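Local coordinates for GTP-binding protein (PDB 2DBY) that binds GDP as an OBG-family GTPase of the YchF/OLA1 subfamily and probably acts as a ribosome-binding ATPase, at residues A[45-50]-A[286-291]; A[282-287]-A[297-302]. All coordinates share one frame; numbering follows the deposited sequence.

Contact 1: A[45-50]-A[286-291]; sequences LEDERL and TFFTAG
The tip of the Phe288 ring points at the N-terminal end of helix 48-57, where Asp47, Arg49 and Leu50 meet the edge of the ring. CG of Phe288 lies anti to the carbonyl carbon (chi1 -55°), which sends the ring from strand 284-290 toward the helix. Phe288 CZ sits over one face of the Arg49 guanidinium, 3.6 Å from Arg49 NE, with the two planes 89° apart: an aromatic edge set against the flat cation. Asp47 meets the ring tip to tip, OD1 3.4 Å from Phe288 CZ, and Leu50 CD2 packs obliquely on Phe288 CE2 at 3.6 Å. Asp47 is the N-cap residue; OD2 accepts the backbone N of Arg49 from above the carboxylate plane and, on its syn lone pair, Arg49 NE at 2.9 Å in an almost straight bond (170°). Arg49 NH2 takes OD1 of Asp47 at 2.8 Å, so Arg49, bent at chi3, grips the helix's N-cap aspartate side-on. Two waters link Thr286 OG1 to Asp47 OD1 and to Arg49 NH2, while Tyr279 OH also bonds that hydroxyl. Arg49 NH1 pairs with Asp358, and Trp329 adds a cation-pi contact. With two carboxylates on the guanidinium, its charge is probably well compensated. The weakly positive C-H edge of the ring would suit the carboxylate oxygen; the ring thus packs directly on the ion pair and Leu50, while water mediates the polar link to Thr286.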
ATOM      1  N   LEU A  45       0.464   8.995   7.419  1.00 13.30           N
ATOM      2  CA  LEU A  45       1.823   8.912   6.880  1.00 14.35           C
ATOM      3  C   LEU A  45       2.564  10.191   7.231  1.00 19.36           C
ATOM      4  O   LEU A  45       2.153  11.280   6.843  1.00 18.41           O
ATOM      5  CB  LEU A  45       1.777   8.781   5.357  1.00 21.02           C
ATOM      6  CG  LEU A  45       2.257   7.528   4.627  1.00 31.35           C
ATOM      7  CD1 LEU A  45       2.410   7.888   3.148  1.00 23.44           C
ATOM      8  CD2 LEU A  45       3.583   7.020   5.203  1.00 23.64           C
ATOM      9  N   GLU A  46       3.648  10.061   7.979  1.00 15.54           N
ATOM     10  CA  GLU A  46       4.412  11.238   8.357  1.00 15.80           C
ATOM     11  C   GLU A  46       5.167  11.687   7.121  1.00 16.39           C
ATOM     12  O   GLU A  46       5.663  10.863   6.347  1.00 17.88           O
ATOM     13  CB  GLU A  46       5.366  10.885   9.512  1.00 18.51           C
ATOM     14  CG  GLU A  46       4.593  10.779  10.816  1.00 27.82           C
ATOM     15  CD  GLU A  46       5.372  10.163  11.961  1.00 34.35           C
ATOM     16  OE1 GLU A  46       6.607  10.310  11.995  1.00 36.73           O
ATOM     17  OE2 GLU A  46       4.729   9.543  12.838  1.00 33.86           O
ATOM     18  N   ASP A  47       5.253  12.993   6.921  1.00 17.36           N
ATOM     19  CA  ASP A  47       5.954  13.495   5.742  1.00 18.27           C
ATOM     20  C   ASP A  47       6.526  14.877   6.062  1.00 17.88           C
ATOM     21  O   ASP A  47       5.778  15.856   6.211  1.00 17.57           O
ATOM     22  CB  ASP A  47       4.973  13.553   4.566  1.00 16.76           C
ATOM     23  CG  ASP A  47       5.647  13.914   3.243  1.00 19.96           C
ATOM     24  OD1 ASP A  47       5.053  13.615   2.185  1.00 20.00           O
ATOM     25  OD2 ASP A  47       6.758  14.503   3.253  1.00 20.60           O
ATOM     26  N   GLU A  48       7.851  14.932   6.208  1.00 17.99           N
ATOM     27  CA  GLU A  48       8.541  16.181   6.530  1.00 19.37           C
ATOM     28  C   GLU A  48       8.365  17.256   5.460  1.00 17.36           C
ATOM     29  O   GLU A  48       8.521  18.449   5.743  1.00 14.99           O
ATOM     30  CB  GLU A  48      10.045  15.917   6.733  1.00 20.21           C
ATOM     31  CG  GLU A  48      10.390  15.246   8.045  1.00 26.19           C
ATOM     32  CD  GLU A  48      10.169  16.164   9.219  1.00 32.09           C
ATOM     33  OE1 GLU A  48      10.898  17.174   9.344  1.00 35.49           O
ATOM     34  OE2 GLU A  48       9.254  15.890  10.008  1.00 34.03           O
ATOM     35  N   ARG A  49       8.057  16.850   4.232  1.00 15.68           N
ATOM     36  CA  ARG A  49       7.870  17.841   3.173  1.00 18.55           C
ATOM     37  C   ARG A  49       6.678  18.729   3.516  1.00 20.31           C
ATOM     38  O   ARG A  49       6.614  19.891   3.109  1.00 16.73           O
ATOM     39  CB  ARG A  49       7.662  17.142   1.828  1.00 12.59           C
ATOM     40  CG  ARG A  49       8.891  16.348   1.386  1.00 16.75           C
ATOM     41  CD  ARG A  49       8.607  15.488   0.155  1.00 17.50           C
ATOM     42  NE  ARG A  49       7.618  14.434   0.435  1.00 18.94           N
ATOM     43  CZ  ARG A  49       7.196  13.543  -0.456  1.00 19.22           C
ATOM     44  NH1 ARG A  49       7.676  13.561  -1.683  1.00 21.39           N
ATOM     45  NH2 ARG A  49       6.269  12.645  -0.127  1.00 19.19           N
ATOM     46  N   LEU A  50       5.731  18.198   4.287  1.00 17.38           N
ATOM     47  CA  LEU A  50       4.593  19.015   4.679  1.00 14.40           C
ATOM     48  C   LEU A  50       5.081  20.191   5.529  1.00 18.22           C
ATOM     49  O   LEU A  50       4.599  21.314   5.381  1.00 16.59           O
ATOM     50  CB  LEU A  50       3.603  18.199   5.509  1.00 16.00           C
ATOM     51  CG  LEU A  50       2.819  17.153   4.731  1.00 15.81           C
ATOM     52  CD1 LEU A  50       2.059  16.272   5.737  1.00 17.77           C
ATOM     53  CD2 LEU A  50       1.819  17.866   3.790  1.00 18.62           C
ATOM     54  N   THR A 286       2.414  10.571  -3.571  1.00 15.28           N
ATOM     55  CA  THR A 286       1.855  11.707  -2.875  1.00 15.71           C
ATOM     56  C   THR A 286       1.993  12.989  -3.689  1.00 17.58           C
ATOM     57  O   THR A 286       3.052  13.219  -4.271  1.00 16.97           O
ATOM     58  CB  THR A 286       2.632  11.977  -1.554  1.00 17.53           C
ATOM     59  OG1 THR A 286       2.581  10.812  -0.715  1.00 16.28           O
ATOM     60  CG2 THR A 286       2.057  13.186  -0.819  1.00 20.19           C
ATOM     61  N   PHE A 287       0.929  13.794  -3.763  1.00 15.79           N
ATOM     62  CA  PHE A 287       1.061  15.123  -4.382  1.00 17.64           C
ATOM     63  C   PHE A 287       0.513  16.077  -3.320  1.00 19.17           C
ATOM     64  O   PHE A 287      -0.216  15.645  -2.402  1.00 20.64           O
ATOM     65  CB  PHE A 287       0.334  15.249  -5.744  1.00 20.38           C
ATOM     66  CG  PHE A 287      -1.164  15.363  -5.667  1.00 21.50           C
ATOM     67  CD1 PHE A 287      -1.776  16.577  -5.348  1.00 27.61           C
ATOM     68  CD2 PHE A 287      -1.970  14.264  -5.968  1.00 24.68           C
ATOM     69  CE1 PHE A 287      -3.170  16.697  -5.331  1.00 23.81           C
ATOM     70  CE2 PHE A 287      -3.356  14.379  -5.953  1.00 19.34           C
ATOM     71  CZ  PHE A 287      -3.960  15.592  -5.635  1.00 19.75           C
ATOM     72  N   PHE A 288       0.876  17.359  -3.400  1.00 15.51           N
ATOM     73  CA  PHE A 288       0.456  18.316  -2.386  1.00 17.65           C
ATOM     74  C   PHE A 288      -0.333  19.501  -2.912  1.00 18.72           C
ATOM     75  O   PHE A 288      -0.252  19.827  -4.086  1.00 18.70           O
ATOM     76  CB  PHE A 288       1.693  18.957  -1.695  1.00 15.79           C
ATOM     77  CG  PHE A 288       2.657  17.968  -1.100  1.00 13.69           C
ATOM     78  CD1 PHE A 288       3.757  17.525  -1.823  1.00 15.29           C
ATOM     79  CD2 PHE A 288       2.462  17.489   0.193  1.00 19.11           C
ATOM     80  CE1 PHE A 288       4.666  16.602  -1.259  1.00 19.61           C
ATOM     81  CE2 PHE A 288       3.354  16.572   0.766  1.00 14.84           C
ATOM     82  CZ  PHE A 288       4.463  16.128   0.033  1.00 13.03           C
ATOM     83  N   THR A 289      -1.108  20.111  -2.026  1.00 18.26           N
ATOM     84  CA  THR A 289      -1.740  21.393  -2.342  1.00 22.57           C
ATOM     85  C   THR A 289      -1.118  22.248  -1.231  1.00 21.52           C
ATOM     86  O   THR A 289      -1.035  21.819  -0.070  1.00 18.59           O
ATOM     87  CB  THR A 289      -3.285  21.371  -2.304  1.00 17.77           C
ATOM     88  OG1 THR A 289      -3.771  20.822  -1.077  1.00 23.11           O
ATOM     89  CG2 THR A 289      -3.791  20.585  -3.484  1.00 24.96           C
ATOM     90  N   ALA A 290      -0.657  23.444  -1.570  1.00 19.87           N
ATOM     91  CA  ALA A 290       0.017  24.254  -0.566  1.00 20.07           C
ATOM     92  C   ALA A 290      -0.218  25.743  -0.755  1.00 19.89           C
ATOM     93  O   ALA A 290      -0.171  26.253  -1.871  1.00 21.51           O
ATOM     94  CB  ALA A 290       1.511  23.962  -0.594  1.00 19.60           C
ATOM     95  N   GLY A 291      -0.460  26.410   0.365  1.00 23.67           N
ATOM     96  CA  GLY A 291      -0.717  27.836   0.364  1.00 23.11           C
ATOM     97  C   GLY A 291      -0.811  28.336   1.790  1.00 24.53           C
ATOM     98  O   GLY A 291      -0.677  27.574   2.746  1.00 22.27           O
TER
HETATM   99  O   HOH W   1       3.043  11.755   2.307  1.00 17.93           O
HETATM  100  O   HOH W   2       5.272  10.154  -1.110  1.00 21.62           O

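Contact 2: A[282-287]-A[297-302]; sequences LDLLTF and AWTVRR
Phe287 and Trp298 carry the apolar centre, on the face of the hairpin that they share with Leu285 and Val300. Trp298 CB lies over the Phe287 ring, 3.5 Å from its centroid, a CH-pi contact; beyond it the five-membered ring of the indole is within 14° of parallel to the phenyl ring but strongly displaced, with little overlap. Phe287 holds CG in the crowded position between backbone N and carbonyl carbon (chi1 75°), which brings its ring across to Trp298. Val300 CG1 meets the edge of that phenyl ring at CE2, and Val300 CG2 is pressed tightly on Leu285 CD1 at 3.5 Å. Ala309 and Ile313 of helix 306-313 also pack on Phe287. On the opposite face Thr286 CG2 touches Ala297 CB, and Leu284 CD1 lies against Thr299 CG2. Paired backbone bonds link Leu285 with Val300 and Phe287 with Trp298; the shortest runs from Trp298 N to Phe287 O, 2.7 Å. Toward the exposed end Arg302 N donates almost straight to Asp283 O (2.9 Å). The Arg302 guanidinium has Leu285 CD2 over one face and reaches Asp283 OD2 through NH1 at 3.1 Å, a bent salt bridge (136° at the hydrogen) with NH1 above the carboxylate plane. A water joins Asp283 OD1 to Arg302 O. Asp283, with positive phi, closes helix 270-281 in a Schellman motif, and the chain passes directly into an antiparallel beta hairpin.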
ATOM      1  N   LEU A 282       1.043  -0.737  -2.854  1.00 16.98           N
ATOM      2  CA  LEU A 282      -0.164  -0.275  -3.532  1.00 14.48           C
ATOM      3  C   LEU A 282       0.173   0.621  -4.739  1.00 24.03           C
ATOM      4  O   LEU A 282      -0.730   1.115  -5.422  1.00 20.86           O
ATOM      5  CB  LEU A 282      -1.078   0.479  -2.550  1.00 16.18           C
ATOM      6  CG  LEU A 282      -1.655  -0.374  -1.407  1.00 15.08           C
ATOM      7  CD1 LEU A 282      -2.390   0.497  -0.372  1.00 15.41           C
ATOM      8  CD2 LEU A 282      -2.584  -1.411  -1.985  1.00 17.49           C
ATOM      9  N   ASP A 283       1.470   0.809  -4.986  1.00 18.43           N
ATOM     10  CA  ASP A 283       1.986   1.637  -6.094  1.00 20.52           C
ATOM     11  C   ASP A 283       1.432   3.055  -6.043  1.00 22.56           C
ATOM     12  O   ASP A 283       0.951   3.586  -7.043  1.00 23.65           O
ATOM     13  CB  ASP A 283       1.618   1.012  -7.437  1.00 20.43           C
ATOM     14  CG  ASP A 283       2.471   1.536  -8.582  1.00 26.68           C
ATOM     15  OD1 ASP A 283       2.063   1.348  -9.747  1.00 29.86           O
ATOM     16  OD2 ASP A 283       3.553   2.121  -8.328  1.00 30.73           O
ATOM     17  N   LEU A 284       1.535   3.681  -4.878  1.00 19.12           N
ATOM     18  CA  LEU A 284       0.978   5.013  -4.703  1.00 17.87           C
ATOM     19  C   LEU A 284       2.017   6.114  -4.678  1.00 19.45           C
ATOM     20  O   LEU A 284       3.209   5.862  -4.482  1.00 19.19           O
ATOM     21  CB  LEU A 284       0.197   5.051  -3.394  1.00 17.44           C
ATOM     22  CG  LEU A 284      -0.861   3.960  -3.254  1.00 17.58           C
ATOM     23  CD1 LEU A 284      -1.445   4.021  -1.846  1.00 16.37           C
ATOM     24  CD2 LEU A 284      -1.943   4.157  -4.321  1.00 18.30           C
ATOM     25  N   LEU A 285       1.550   7.341  -4.891  1.00 19.40           N
ATOM     26  CA  LEU A 285       2.429   8.510  -4.821  1.00 17.53           C
ATOM     27  C   LEU A 285       1.664   9.636  -4.149  1.00 16.45           C
ATOM     28  O   LEU A 285       0.426   9.645  -4.115  1.00 17.57           O
ATOM     29  CB  LEU A 285       2.949   8.917  -6.212  1.00 22.71           C
ATOM     30  CG  LEU A 285       2.026   9.203  -7.394  1.00 23.24           C
ATOM     31  CD1 LEU A 285       1.490  10.629  -7.297  1.00 26.94           C
ATOM     32  CD2 LEU A 285       2.820   9.019  -8.705  1.00 24.09           C
ATOM     33  N   THR A 286       2.414  10.571  -3.571  1.00 15.28           N
ATOM     34  CA  THR A 286       1.855  11.707  -2.875  1.00 15.71           C
ATOM     35  C   THR A 286       1.993  12.989  -3.689  1.00 17.58           C
ATOM     36  O   THR A 286       3.052  13.219  -4.271  1.00 16.97           O
ATOM     37  CB  THR A 286       2.632  11.977  -1.554  1.00 17.53           C
ATOM     38  OG1 THR A 286       2.581  10.812  -0.715  1.00 16.28           O
ATOM     39  CG2 THR A 286       2.057  13.186  -0.819  1.00 20.19           C
ATOM     40  N   PHE A 287       0.929  13.794  -3.763  1.00 15.79           N
ATOM     41  CA  PHE A 287       1.061  15.123  -4.382  1.00 17.64           C
ATOM     42  C   PHE A 287       0.513  16.077  -3.320  1.00 19.17           C
ATOM     43  O   PHE A 287      -0.216  15.645  -2.402  1.00 20.64           O
ATOM     44  CB  PHE A 287       0.334  15.249  -5.744  1.00 20.38           C
ATOM     45  CG  PHE A 287      -1.164  15.363  -5.667  1.00 21.50           C
ATOM     46  CD1 PHE A 287      -1.776  16.577  -5.348  1.00 27.61           C
ATOM     47  CD2 PHE A 287      -1.970  14.264  -5.968  1.00 24.68           C
ATOM     48  CE1 PHE A 287      -3.170  16.697  -5.331  1.00 23.81           C
ATOM     49  CE2 PHE A 287      -3.356  14.379  -5.953  1.00 19.34           C
ATOM     50  CZ  PHE A 287      -3.960  15.592  -5.635  1.00 19.75           C
ATOM     51  N   ALA A 297      -1.336  16.718   1.923  1.00 13.25           N
ATOM     52  CA  ALA A 297      -0.788  15.637   1.122  1.00 14.07           C
ATOM     53  C   ALA A 297      -1.976  14.838   0.617  1.00 14.58           C
ATOM     54  O   ALA A 297      -2.897  14.567   1.392  1.00 14.30           O
ATOM     55  CB  ALA A 297       0.089  14.743   1.987  1.00 15.14           C
ATOM     56  N   TRP A 298      -1.943  14.499  -0.664  1.00 14.98           N
ATOM     57  CA  TRP A 298      -2.989  13.720  -1.324  1.00 18.21           C
ATOM     58  C   TRP A 298      -2.351  12.487  -1.929  1.00 19.10           C
ATOM     59  O   TRP A 298      -1.181  12.499  -2.300  1.00 18.46           O
ATOM     60  CB  TRP A 298      -3.653  14.542  -2.433  1.00 19.53           C
ATOM     61  CG  TRP A 298      -4.202  15.837  -1.966  1.00 17.35           C
ATOM     62  CD1 TRP A 298      -3.530  17.031  -1.854  1.00 21.17           C
ATOM     63  CD2 TRP A 298      -5.550  16.100  -1.580  1.00 20.76           C
ATOM     64  NE1 TRP A 298      -4.388  18.018  -1.428  1.00 19.29           N
ATOM     65  CE2 TRP A 298      -5.635  17.475  -1.254  1.00 21.66           C
ATOM     66  CE3 TRP A 298      -6.703  15.309  -1.482  1.00 23.21           C
ATOM     67  CZ2 TRP A 298      -6.834  18.075  -0.836  1.00 21.53           C
ATOM     68  CZ3 TRP A 298      -7.903  15.917  -1.063  1.00 20.69           C
ATOM     69  CH2 TRP A 298      -7.948  17.281  -0.748  1.00 22.79           C
ATOM     70  N   THR A 299      -3.135  11.420  -2.054  1.00 17.54           N
ATOM     71  CA  THR A 299      -2.628  10.150  -2.584  1.00 14.29           C
ATOM     72  C   THR A 299      -3.390   9.672  -3.820  1.00 19.23           C
ATOM     73  O   THR A 299      -4.615   9.699  -3.844  1.00 19.47           O
ATOM     74  CB  THR A 299      -2.772   9.037  -1.514  1.00 21.85           C
ATOM     75  OG1 THR A 299      -1.995   9.385  -0.368  1.00 18.95           O
ATOM     76  CG2 THR A 299      -2.304   7.681  -2.052  1.00 20.04           C
ATOM     77  N   VAL A 300      -2.641   9.282  -4.844  1.00 17.03           N
ATOM     78  CA  VAL A 300      -3.198   8.720  -6.069  1.00 18.02           C
ATOM     79  C   VAL A 300      -2.300   7.585  -6.526  1.00 18.21           C
ATOM     80  O   VAL A 300      -1.125   7.510  -6.156  1.00 17.69           O
ATOM     81  CB  VAL A 300      -3.286   9.744  -7.233  1.00 19.82           C
ATOM     82  CG1 VAL A 300      -4.283  10.825  -6.885  1.00 23.28           C
ATOM     83  CG2 VAL A 300      -1.941  10.311  -7.546  1.00 24.53           C
ATOM     84  N   ARG A 301      -2.850   6.691  -7.340  1.00 18.95           N
ATOM     85  CA  ARG A 301      -2.068   5.582  -7.866  1.00 17.17           C
ATOM     86  C   ARG A 301      -1.090   6.092  -8.925  1.00 20.75           C
ATOM     87  O   ARG A 301      -1.387   7.032  -9.667  1.00 22.97           O
ATOM     88  CB  ARG A 301      -3.026   4.547  -8.481  1.00 21.84           C
ATOM     89  CG  ARG A 301      -4.034   4.002  -7.491  1.00 33.89           C
ATOM     90  CD  ARG A 301      -5.174   3.273  -8.189  1.00 45.43           C
ATOM     91  NE  ARG A 301      -5.965   2.496  -7.242  1.00 57.55           N
ATOM     92  CZ  ARG A 301      -7.019   1.753  -7.574  1.00 61.84           C
ATOM     93  NH1 ARG A 301      -7.418   1.688  -8.838  1.00 62.79           N
ATOM     94  NH2 ARG A 301      -7.663   1.060  -6.642  1.00 64.15           N
ATOM     95  N   ARG A 302       0.089   5.500  -8.983  1.00 21.00           N
ATOM     96  CA  ARG A 302       1.059   5.895  -9.984  1.00 23.38           C
ATOM     97  C   ARG A 302       0.399   5.689 -11.349  1.00 26.68           C
ATOM     98  O   ARG A 302      -0.196   4.637 -11.606  1.00 23.84           O
ATOM     99  CB  ARG A 302       2.323   5.038  -9.857  1.00 27.86           C
ATOM    100  CG  ARG A 302       3.365   5.275 -10.954  1.00 30.58           C
ATOM    101  CD  ARG A 302       4.741   4.733 -10.556  1.00 41.68           C
ATOM    102  NE  ARG A 302       5.473   5.661  -9.683  1.00 49.88           N
ATOM    103  CZ  ARG A 302       5.252   5.825  -8.378  1.00 51.61           C
ATOM    104  NH1 ARG A 302       4.317   5.115  -7.759  1.00 54.72           N
ATOM    105  NH2 ARG A 302       5.965   6.715  -7.691  1.00 47.53           N
TER
HETATM  106  O   HOH W   3      -0.494   2.131 -10.316  1.00 34.47           O

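Overall arrangement
Contacts 1 and 2 lie about 11 Å apart between centres and share Thr286 and Phe287 on strand 284-290. Along the chain 45-50 comes first, then 282-287, which runs into 286-291, and finally 297-302 on the return strand of the hairpin. Contact 2 pairs the two hairpin strands, whereas contact 1 lays helix 48-57 against one of them; Leu50 CD2 and the Phe288 ring also pack on Ala297, and Thr289 OG1 probably bonds Trp298 NE1. Strand 295-301 runs parallel to strand 66-75, so the hairpin extends the sheet of the GTPase domain. Contact 1 joins the GTPase region to the C-terminal region, while contact 2 holds together the hairpin it docks on; both lie away from the GDP site.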